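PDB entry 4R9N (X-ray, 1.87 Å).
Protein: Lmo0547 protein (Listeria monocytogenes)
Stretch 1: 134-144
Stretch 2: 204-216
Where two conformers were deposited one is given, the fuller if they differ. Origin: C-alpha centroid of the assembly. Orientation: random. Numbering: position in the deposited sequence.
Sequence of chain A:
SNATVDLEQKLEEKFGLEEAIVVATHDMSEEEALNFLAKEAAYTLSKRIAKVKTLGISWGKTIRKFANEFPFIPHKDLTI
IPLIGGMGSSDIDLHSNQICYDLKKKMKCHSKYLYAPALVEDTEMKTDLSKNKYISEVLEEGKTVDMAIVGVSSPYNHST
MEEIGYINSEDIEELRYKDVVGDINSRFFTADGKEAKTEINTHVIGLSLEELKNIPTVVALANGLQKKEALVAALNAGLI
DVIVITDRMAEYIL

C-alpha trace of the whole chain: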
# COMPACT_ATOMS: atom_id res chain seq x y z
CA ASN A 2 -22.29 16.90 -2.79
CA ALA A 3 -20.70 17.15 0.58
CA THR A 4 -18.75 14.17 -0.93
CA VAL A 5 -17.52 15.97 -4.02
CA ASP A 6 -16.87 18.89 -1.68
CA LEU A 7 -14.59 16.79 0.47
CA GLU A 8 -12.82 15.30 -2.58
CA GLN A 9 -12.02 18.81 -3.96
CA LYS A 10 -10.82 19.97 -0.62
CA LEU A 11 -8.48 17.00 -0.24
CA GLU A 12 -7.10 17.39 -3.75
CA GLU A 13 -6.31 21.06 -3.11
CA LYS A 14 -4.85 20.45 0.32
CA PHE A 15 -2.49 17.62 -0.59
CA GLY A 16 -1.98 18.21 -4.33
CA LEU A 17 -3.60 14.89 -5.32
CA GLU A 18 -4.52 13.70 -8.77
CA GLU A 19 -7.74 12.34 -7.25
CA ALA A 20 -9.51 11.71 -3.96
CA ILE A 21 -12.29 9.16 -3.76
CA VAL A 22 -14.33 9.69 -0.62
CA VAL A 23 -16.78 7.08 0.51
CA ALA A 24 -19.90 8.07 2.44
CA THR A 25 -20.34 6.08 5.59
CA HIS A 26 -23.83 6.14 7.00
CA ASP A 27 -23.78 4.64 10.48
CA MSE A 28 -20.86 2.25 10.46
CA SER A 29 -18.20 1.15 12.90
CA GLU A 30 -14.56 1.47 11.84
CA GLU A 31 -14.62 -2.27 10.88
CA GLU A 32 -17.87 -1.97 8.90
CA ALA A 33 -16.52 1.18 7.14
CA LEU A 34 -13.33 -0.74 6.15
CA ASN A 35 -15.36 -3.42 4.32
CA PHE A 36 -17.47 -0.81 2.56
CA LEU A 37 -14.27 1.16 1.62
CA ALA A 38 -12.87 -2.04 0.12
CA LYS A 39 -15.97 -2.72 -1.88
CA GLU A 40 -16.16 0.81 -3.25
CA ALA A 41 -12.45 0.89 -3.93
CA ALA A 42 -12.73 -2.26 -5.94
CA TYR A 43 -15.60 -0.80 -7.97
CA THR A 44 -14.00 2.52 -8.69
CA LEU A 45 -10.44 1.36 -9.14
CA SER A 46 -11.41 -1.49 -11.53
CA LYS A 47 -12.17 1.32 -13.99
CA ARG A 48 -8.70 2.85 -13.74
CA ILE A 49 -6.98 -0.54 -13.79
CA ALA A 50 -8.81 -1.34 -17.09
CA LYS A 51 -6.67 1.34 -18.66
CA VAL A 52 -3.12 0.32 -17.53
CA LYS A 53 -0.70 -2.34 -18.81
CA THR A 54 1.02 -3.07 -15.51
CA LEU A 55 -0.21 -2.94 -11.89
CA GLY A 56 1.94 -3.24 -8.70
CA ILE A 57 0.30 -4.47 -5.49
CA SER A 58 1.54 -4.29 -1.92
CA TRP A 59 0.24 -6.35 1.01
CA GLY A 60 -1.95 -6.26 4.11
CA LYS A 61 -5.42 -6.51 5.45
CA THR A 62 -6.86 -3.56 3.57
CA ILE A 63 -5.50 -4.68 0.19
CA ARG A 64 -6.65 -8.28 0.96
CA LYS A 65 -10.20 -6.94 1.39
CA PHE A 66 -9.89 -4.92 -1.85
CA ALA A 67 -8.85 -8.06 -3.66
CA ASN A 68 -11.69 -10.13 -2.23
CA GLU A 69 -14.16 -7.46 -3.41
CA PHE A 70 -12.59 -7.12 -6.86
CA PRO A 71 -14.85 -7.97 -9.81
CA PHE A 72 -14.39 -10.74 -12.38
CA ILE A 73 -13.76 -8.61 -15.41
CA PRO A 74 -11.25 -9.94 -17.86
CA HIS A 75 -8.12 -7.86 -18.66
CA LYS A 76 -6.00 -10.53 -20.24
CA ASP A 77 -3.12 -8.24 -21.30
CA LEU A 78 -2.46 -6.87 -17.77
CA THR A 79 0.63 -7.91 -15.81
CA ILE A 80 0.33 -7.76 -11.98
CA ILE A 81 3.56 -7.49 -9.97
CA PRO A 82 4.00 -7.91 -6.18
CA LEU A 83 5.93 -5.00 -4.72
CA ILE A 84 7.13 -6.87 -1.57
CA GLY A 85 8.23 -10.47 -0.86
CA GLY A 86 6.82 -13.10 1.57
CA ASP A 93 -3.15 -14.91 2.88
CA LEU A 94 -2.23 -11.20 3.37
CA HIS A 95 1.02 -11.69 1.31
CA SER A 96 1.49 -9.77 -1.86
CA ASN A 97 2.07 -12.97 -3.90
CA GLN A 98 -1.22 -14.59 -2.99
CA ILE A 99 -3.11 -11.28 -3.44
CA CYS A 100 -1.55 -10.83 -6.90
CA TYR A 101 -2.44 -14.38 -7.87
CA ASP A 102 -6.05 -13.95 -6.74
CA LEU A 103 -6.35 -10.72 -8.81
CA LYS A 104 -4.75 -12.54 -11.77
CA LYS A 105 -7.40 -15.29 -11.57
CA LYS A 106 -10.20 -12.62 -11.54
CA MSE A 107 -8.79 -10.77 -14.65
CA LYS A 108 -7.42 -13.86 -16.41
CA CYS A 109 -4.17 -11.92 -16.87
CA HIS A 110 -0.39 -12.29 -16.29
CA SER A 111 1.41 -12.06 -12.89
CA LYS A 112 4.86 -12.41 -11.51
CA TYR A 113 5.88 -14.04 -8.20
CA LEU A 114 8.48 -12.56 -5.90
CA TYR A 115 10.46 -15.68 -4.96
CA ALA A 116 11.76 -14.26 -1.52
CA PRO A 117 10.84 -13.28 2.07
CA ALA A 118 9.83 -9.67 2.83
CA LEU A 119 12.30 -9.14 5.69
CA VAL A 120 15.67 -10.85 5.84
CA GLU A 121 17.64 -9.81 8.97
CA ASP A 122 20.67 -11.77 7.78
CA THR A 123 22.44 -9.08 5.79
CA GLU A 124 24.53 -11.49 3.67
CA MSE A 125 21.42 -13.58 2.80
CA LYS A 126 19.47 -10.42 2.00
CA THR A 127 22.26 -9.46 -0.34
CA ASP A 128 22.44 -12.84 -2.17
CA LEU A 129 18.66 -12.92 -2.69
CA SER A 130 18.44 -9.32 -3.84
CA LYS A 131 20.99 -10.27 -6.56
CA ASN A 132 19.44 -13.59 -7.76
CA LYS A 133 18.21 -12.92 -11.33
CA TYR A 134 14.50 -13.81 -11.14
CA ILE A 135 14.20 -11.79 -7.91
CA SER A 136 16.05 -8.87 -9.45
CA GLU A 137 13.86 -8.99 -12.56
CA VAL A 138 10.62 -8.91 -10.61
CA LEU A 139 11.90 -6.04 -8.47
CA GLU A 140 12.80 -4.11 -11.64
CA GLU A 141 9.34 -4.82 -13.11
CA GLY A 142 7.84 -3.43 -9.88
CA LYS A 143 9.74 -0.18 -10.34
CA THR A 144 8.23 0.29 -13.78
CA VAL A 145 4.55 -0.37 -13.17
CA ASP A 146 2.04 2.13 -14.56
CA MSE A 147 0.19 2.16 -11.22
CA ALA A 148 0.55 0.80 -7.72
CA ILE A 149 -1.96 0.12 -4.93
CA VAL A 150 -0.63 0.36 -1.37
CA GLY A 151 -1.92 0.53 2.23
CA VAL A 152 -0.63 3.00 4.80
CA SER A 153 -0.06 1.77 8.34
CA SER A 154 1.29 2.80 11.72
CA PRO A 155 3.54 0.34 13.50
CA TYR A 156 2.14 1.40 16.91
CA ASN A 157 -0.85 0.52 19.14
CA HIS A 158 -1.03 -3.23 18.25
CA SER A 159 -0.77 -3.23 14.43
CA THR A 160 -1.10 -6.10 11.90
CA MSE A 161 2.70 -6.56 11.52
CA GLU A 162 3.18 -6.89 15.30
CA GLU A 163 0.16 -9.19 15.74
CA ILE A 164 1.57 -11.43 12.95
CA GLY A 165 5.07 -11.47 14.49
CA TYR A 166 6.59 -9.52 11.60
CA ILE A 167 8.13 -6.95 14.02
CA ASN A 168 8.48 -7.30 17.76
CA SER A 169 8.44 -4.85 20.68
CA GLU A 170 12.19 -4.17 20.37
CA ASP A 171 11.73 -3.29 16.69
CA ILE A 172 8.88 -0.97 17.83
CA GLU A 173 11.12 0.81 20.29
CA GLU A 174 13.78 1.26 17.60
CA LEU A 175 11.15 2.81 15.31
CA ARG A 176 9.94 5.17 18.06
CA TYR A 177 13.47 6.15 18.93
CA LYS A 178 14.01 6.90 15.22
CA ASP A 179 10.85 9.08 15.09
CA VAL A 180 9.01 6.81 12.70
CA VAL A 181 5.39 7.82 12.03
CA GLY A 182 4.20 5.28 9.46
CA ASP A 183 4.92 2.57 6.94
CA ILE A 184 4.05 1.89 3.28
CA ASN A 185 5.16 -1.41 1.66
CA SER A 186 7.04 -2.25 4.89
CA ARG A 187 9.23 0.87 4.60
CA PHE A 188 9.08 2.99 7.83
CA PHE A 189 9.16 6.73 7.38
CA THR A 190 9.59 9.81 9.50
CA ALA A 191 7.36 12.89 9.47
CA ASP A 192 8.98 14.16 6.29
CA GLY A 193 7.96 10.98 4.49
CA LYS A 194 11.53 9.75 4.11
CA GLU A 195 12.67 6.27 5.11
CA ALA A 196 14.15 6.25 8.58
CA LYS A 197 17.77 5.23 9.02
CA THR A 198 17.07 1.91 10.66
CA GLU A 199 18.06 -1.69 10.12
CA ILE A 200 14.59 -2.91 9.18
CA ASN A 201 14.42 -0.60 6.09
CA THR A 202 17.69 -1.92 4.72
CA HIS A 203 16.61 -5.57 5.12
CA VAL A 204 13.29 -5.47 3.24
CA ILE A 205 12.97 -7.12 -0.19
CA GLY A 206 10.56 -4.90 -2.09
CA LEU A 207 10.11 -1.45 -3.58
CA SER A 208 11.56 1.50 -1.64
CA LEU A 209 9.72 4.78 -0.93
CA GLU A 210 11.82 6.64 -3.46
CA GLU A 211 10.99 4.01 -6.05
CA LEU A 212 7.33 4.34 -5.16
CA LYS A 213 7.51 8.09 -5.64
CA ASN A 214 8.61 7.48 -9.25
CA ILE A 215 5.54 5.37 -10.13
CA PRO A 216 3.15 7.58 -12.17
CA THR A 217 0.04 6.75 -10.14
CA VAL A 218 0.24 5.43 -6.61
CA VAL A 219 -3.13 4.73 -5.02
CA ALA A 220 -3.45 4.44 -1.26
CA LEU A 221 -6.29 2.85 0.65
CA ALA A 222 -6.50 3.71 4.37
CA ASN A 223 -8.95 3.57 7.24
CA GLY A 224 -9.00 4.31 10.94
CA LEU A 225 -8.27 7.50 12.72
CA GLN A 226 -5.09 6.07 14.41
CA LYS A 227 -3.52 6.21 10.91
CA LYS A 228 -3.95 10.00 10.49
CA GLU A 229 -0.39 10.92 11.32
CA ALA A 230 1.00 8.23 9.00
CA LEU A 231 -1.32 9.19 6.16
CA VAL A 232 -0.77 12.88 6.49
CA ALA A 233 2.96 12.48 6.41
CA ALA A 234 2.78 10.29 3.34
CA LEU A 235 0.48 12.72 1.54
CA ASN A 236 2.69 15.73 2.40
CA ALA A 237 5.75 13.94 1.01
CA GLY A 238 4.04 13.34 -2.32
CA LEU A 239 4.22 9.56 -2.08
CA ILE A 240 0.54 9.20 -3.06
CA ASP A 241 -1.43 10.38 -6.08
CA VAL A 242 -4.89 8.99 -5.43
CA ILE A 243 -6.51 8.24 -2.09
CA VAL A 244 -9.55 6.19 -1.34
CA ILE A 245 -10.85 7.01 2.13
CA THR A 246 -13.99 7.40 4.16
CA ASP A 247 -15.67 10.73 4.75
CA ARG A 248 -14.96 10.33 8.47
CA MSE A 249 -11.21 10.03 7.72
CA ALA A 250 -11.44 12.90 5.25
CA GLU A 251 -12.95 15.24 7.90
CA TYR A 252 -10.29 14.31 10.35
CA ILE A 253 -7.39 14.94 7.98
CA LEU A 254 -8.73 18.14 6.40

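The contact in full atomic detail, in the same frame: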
# COMPACT_ATOMS: atom_id res chain seq x y z
N TYR A 134 15.96 -13.96 -11.02
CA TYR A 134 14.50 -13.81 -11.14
C TYR A 134 13.99 -12.85 -10.07
O TYR A 134 13.09 -12.07 -10.36
CB TYR A 134 13.69 -15.11 -11.28
CG TYR A 134 12.16 -14.96 -11.60
CD1 TYR A 134 11.62 -14.81 -12.92
CD2 TYR A 134 11.24 -15.02 -10.58
CE1 TYR A 134 10.21 -14.69 -13.13
CE2 TYR A 134 9.86 -14.90 -10.78
CZ TYR A 134 9.31 -14.75 -12.03
OH TYR A 134 7.89 -14.66 -12.03
N ILE A 135 14.61 -12.80 -8.89
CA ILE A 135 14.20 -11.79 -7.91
C ILE A 135 14.46 -10.38 -8.44
O ILE A 135 13.59 -9.50 -8.42
CB ILE A 135 14.94 -11.99 -6.61
CG1 ILE A 135 14.45 -13.30 -6.01
CG2 ILE A 135 14.71 -10.84 -5.69
CD1 ILE A 135 15.31 -13.79 -4.88
N SER A 136 15.69 -10.17 -8.92
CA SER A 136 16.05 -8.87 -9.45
C SER A 136 15.09 -8.47 -10.59
O SER A 136 14.69 -7.33 -10.67
CB SER A 136 17.51 -8.85 -9.98
OG SER A 136 17.83 -7.51 -10.35
N GLU A 137 14.73 -9.39 -11.47
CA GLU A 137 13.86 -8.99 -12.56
C GLU A 137 12.46 -8.61 -12.11
O GLU A 137 11.89 -7.64 -12.64
CB GLU A 137 13.76 -10.01 -13.68
CG GLU A 137 12.63 -9.72 -14.70
CD GLU A 137 12.62 -8.34 -15.43
OE1 GLU A 137 13.19 -7.30 -15.00
OE2 GLU A 137 11.95 -8.28 -16.50
N VAL A 138 11.92 -9.31 -11.12
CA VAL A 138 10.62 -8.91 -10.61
C VAL A 138 10.69 -7.57 -9.86
O VAL A 138 9.75 -6.77 -9.98
CB VAL A 138 10.01 -10.05 -9.78
CG1 VAL A 138 8.69 -9.59 -9.14
CG2 VAL A 138 9.74 -11.25 -10.69
N LEU A 139 11.74 -7.33 -9.08
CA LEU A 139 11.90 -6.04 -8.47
C LEU A 139 11.96 -4.95 -9.53
O LEU A 139 11.37 -3.89 -9.35
CB LEU A 139 13.11 -5.96 -7.54
CG LEU A 139 13.08 -6.85 -6.30
CD1 LEU A 139 14.44 -6.80 -5.58
CD2 LEU A 139 11.91 -6.45 -5.42
N GLU A 140 12.73 -5.16 -10.62
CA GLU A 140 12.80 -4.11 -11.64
C GLU A 140 11.47 -3.87 -12.34
O GLU A 140 11.11 -2.72 -12.65
CB GLU A 140 13.88 -4.45 -12.66
CG GLU A 140 15.29 -4.40 -12.09
CD GLU A 140 15.67 -3.04 -11.54
OE1 GLU A 140 15.15 -1.97 -12.02
OE2 GLU A 140 16.49 -3.04 -10.61
N GLU A 141 10.73 -4.93 -12.60
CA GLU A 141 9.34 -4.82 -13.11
C GLU A 141 8.45 -4.05 -12.17
O GLU A 141 7.67 -3.20 -12.62
CB GLU A 141 8.77 -6.20 -13.43
CG GLU A 141 9.41 -6.80 -14.66
CD GLU A 141 9.28 -8.32 -14.85
OE1 GLU A 141 8.69 -9.04 -14.00
OE2 GLU A 141 9.85 -8.81 -15.86
N GLY A 142 8.64 -4.22 -10.85
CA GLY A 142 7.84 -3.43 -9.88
C GLY A 142 8.09 -1.93 -10.02
O GLY A 142 7.20 -1.09 -9.80
N LYS A 143 9.35 -1.58 -10.32
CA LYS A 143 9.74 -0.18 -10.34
C LYS A 143 9.11 0.49 -11.51
O LYS A 143 8.96 1.72 -11.50
CB LYS A 143 11.26 -0.01 -10.38
CG LYS A 143 11.99 -0.50 -9.15
CD LYS A 143 13.53 -0.49 -9.34
CE LYS A 143 14.23 -1.37 -8.32
NZ LYS A 143 15.73 -1.22 -8.31
N THR A 144 8.78 -0.27 -12.53
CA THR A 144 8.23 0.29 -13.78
C THR A 144 6.77 0.15 -13.99
O THR A 144 6.26 0.43 -15.07
CB THR A 144 9.04 -0.24 -14.97
OG1 THR A 144 8.91 -1.66 -15.05
CG2 THR A 144 10.48 0.13 -14.80
N VAL A 204 14.55 -5.12 3.86
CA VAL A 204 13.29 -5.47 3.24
C VAL A 204 13.52 -5.75 1.74
O VAL A 204 14.20 -4.97 1.05
CB VAL A 204 12.29 -4.31 3.44
CG1 VAL A 204 11.04 -4.52 2.57
CG2 VAL A 204 11.85 -4.23 4.89
N ILE A 205 12.93 -6.83 1.23
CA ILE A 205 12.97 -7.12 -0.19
C ILE A 205 11.65 -6.62 -0.77
O ILE A 205 10.63 -7.25 -0.63
CB ILE A 205 13.19 -8.62 -0.47
CG1 ILE A 205 14.54 -9.06 0.19
CG2 ILE A 205 13.21 -8.86 -1.98
CD1 ILE A 205 14.93 -10.48 -0.03
N GLY A 206 11.70 -5.48 -1.44
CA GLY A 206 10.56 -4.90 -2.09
C GLY A 206 10.92 -3.47 -2.48
O GLY A 206 12.01 -2.97 -2.17
N LEU A 207 9.96 -2.81 -3.11
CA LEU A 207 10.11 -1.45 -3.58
C LEU A 207 10.31 -0.48 -2.46
O LEU A 207 9.58 -0.54 -1.45
CB LEU A 207 8.80 -1.10 -4.30
CG LEU A 207 8.69 -0.02 -5.32
CD1 LEU A 207 8.97 -0.62 -6.68
CD2 LEU A 207 7.27 0.54 -5.34
N SER A 208 11.27 0.44 -2.59
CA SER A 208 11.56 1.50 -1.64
C SER A 208 10.63 2.69 -1.80
O SER A 208 9.91 2.83 -2.82
CB SER A 208 13.01 1.96 -1.82
OG SER A 208 13.05 2.71 -3.03
N LEU A 209 10.59 3.59 -0.81
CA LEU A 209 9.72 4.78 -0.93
C LEU A 209 10.13 5.68 -2.08
O LEU A 209 9.26 6.25 -2.78
CB LEU A 209 9.66 5.61 0.36
CG LEU A 209 9.09 4.79 1.50
CD1 LEU A 209 9.04 5.60 2.77
CD2 LEU A 209 7.71 4.23 1.21
N GLU A 210 11.42 5.82 -2.33
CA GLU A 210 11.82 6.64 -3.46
C GLU A 210 11.45 6.04 -4.80
O GLU A 210 11.06 6.75 -5.73
CB GLU A 210 13.29 7.00 -3.41
CG GLU A 210 13.57 8.01 -2.31
CD GLU A 210 13.41 9.49 -2.72
OE1 GLU A 210 12.36 9.96 -3.23
OE2 GLU A 210 14.38 10.23 -2.48
N GLU A 211 11.49 4.71 -4.89
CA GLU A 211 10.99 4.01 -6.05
C GLU A 211 9.50 4.20 -6.22
O GLU A 211 9.03 4.37 -7.31
CB GLU A 211 11.33 2.57 -5.99
CG GLU A 211 12.81 2.35 -6.28
CD GLU A 211 13.39 1.05 -5.78
OE1 GLU A 211 12.66 0.19 -5.21
OE2 GLU A 211 14.64 0.93 -5.93
N LEU A 212 8.75 4.15 -5.11
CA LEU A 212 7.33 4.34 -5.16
C LEU A 212 6.98 5.75 -5.66
O LEU A 212 6.03 5.92 -6.43
CB LEU A 212 6.73 4.12 -3.76
CG LEU A 212 5.20 4.24 -3.60
CD1 LEU A 212 4.51 3.04 -4.23
CD2 LEU A 212 4.82 4.41 -2.13
N LYS A 213 7.75 6.74 -5.24
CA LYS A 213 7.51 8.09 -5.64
C LYS A 213 7.68 8.27 -7.17
O LYS A 213 7.08 9.14 -7.75
CB LYS A 213 8.42 9.02 -4.85
CG LYS A 213 7.89 10.43 -4.78
CD LYS A 213 8.72 11.32 -3.88
CE LYS A 213 8.13 12.74 -3.84
NZ LYS A 213 8.09 13.37 -5.19
N ASN A 214 8.43 7.41 -7.82
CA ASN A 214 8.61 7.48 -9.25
C ASN A 214 7.51 6.77 -10.06
O ASN A 214 7.46 6.89 -11.28
CB ASN A 214 9.98 6.96 -9.62
CG ASN A 214 11.08 7.95 -9.34
OD1 ASN A 214 10.88 9.18 -9.39
ND2 ASN A 214 12.25 7.42 -9.07
N ILE A 215 6.63 6.04 -9.41
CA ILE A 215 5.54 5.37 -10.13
C ILE A 215 4.51 6.46 -10.48
O ILE A 215 4.20 7.28 -9.65
CB ILE A 215 4.93 4.24 -9.27
CG1 ILE A 215 5.91 3.07 -9.17
CG2 ILE A 215 3.63 3.73 -9.84
CD1 ILE A 215 5.46 2.01 -8.17
N PRO A 216 4.00 6.46 -11.73
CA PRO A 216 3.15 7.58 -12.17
C PRO A 216 1.90 7.75 -11.32
O PRO A 216 1.54 8.93 -11.04
CB PRO A 216 2.78 7.22 -13.61
CG PRO A 216 3.92 6.43 -14.08
CD PRO A 216 4.43 5.65 -12.89
O HOH W 1 10.07 3.30 -9.53
O HOH W 2 16.44 2.00 -7.49

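The last carbonyls of a helix and the first amides of any helix lack i/i+4 backbone partners, and side chains or water often serve instead; the contact between 134-144 and 204-216 illustrates how. The helix of the first stretch runs alongside the loop and the start of the short helix that begins at Leu209; Leu139 CA is 6.6 Å from Gly206 CA, and Lys143 CA 6.1 Å from Glu211 CA. The end of the contact around Leu139 is apolar: Leu139 CD1 lies 4.3 Å from Ile205 CG2, and Leu139 CD2 rests 3.9 Å from Gly206 CA. Farther along, Leu207 CD1 sits 3.6 Å from Gly142 O, and the aliphatic part of Lys143 extends this packing, its CG 3.9 Å from Leu207 CD1.

Polar chemistry gathers at Glu211. Its amide N donates to Ser208 OG (3.1 Å), capping the helix, while Ser208 N returns a bond to Glu211 OE1 (3.0 Å). That leaves OE2 for Lys143 NZ, a salt bridge at 3.4 Å whose hydrogen bond is weak; the shorter salt bridge of Lys143 NZ is to Glu140 OE2 (3.0 Å). One water donates to Glu211 OE2 (2.6 Å). Another donates to both Lys143 O (2.8 Å) and Glu211 O (2.7 Å), joining the two backbones through their carbonyls; Glu211 O also accepts from Asn214 N (3.1 Å), so the water is a second partner there.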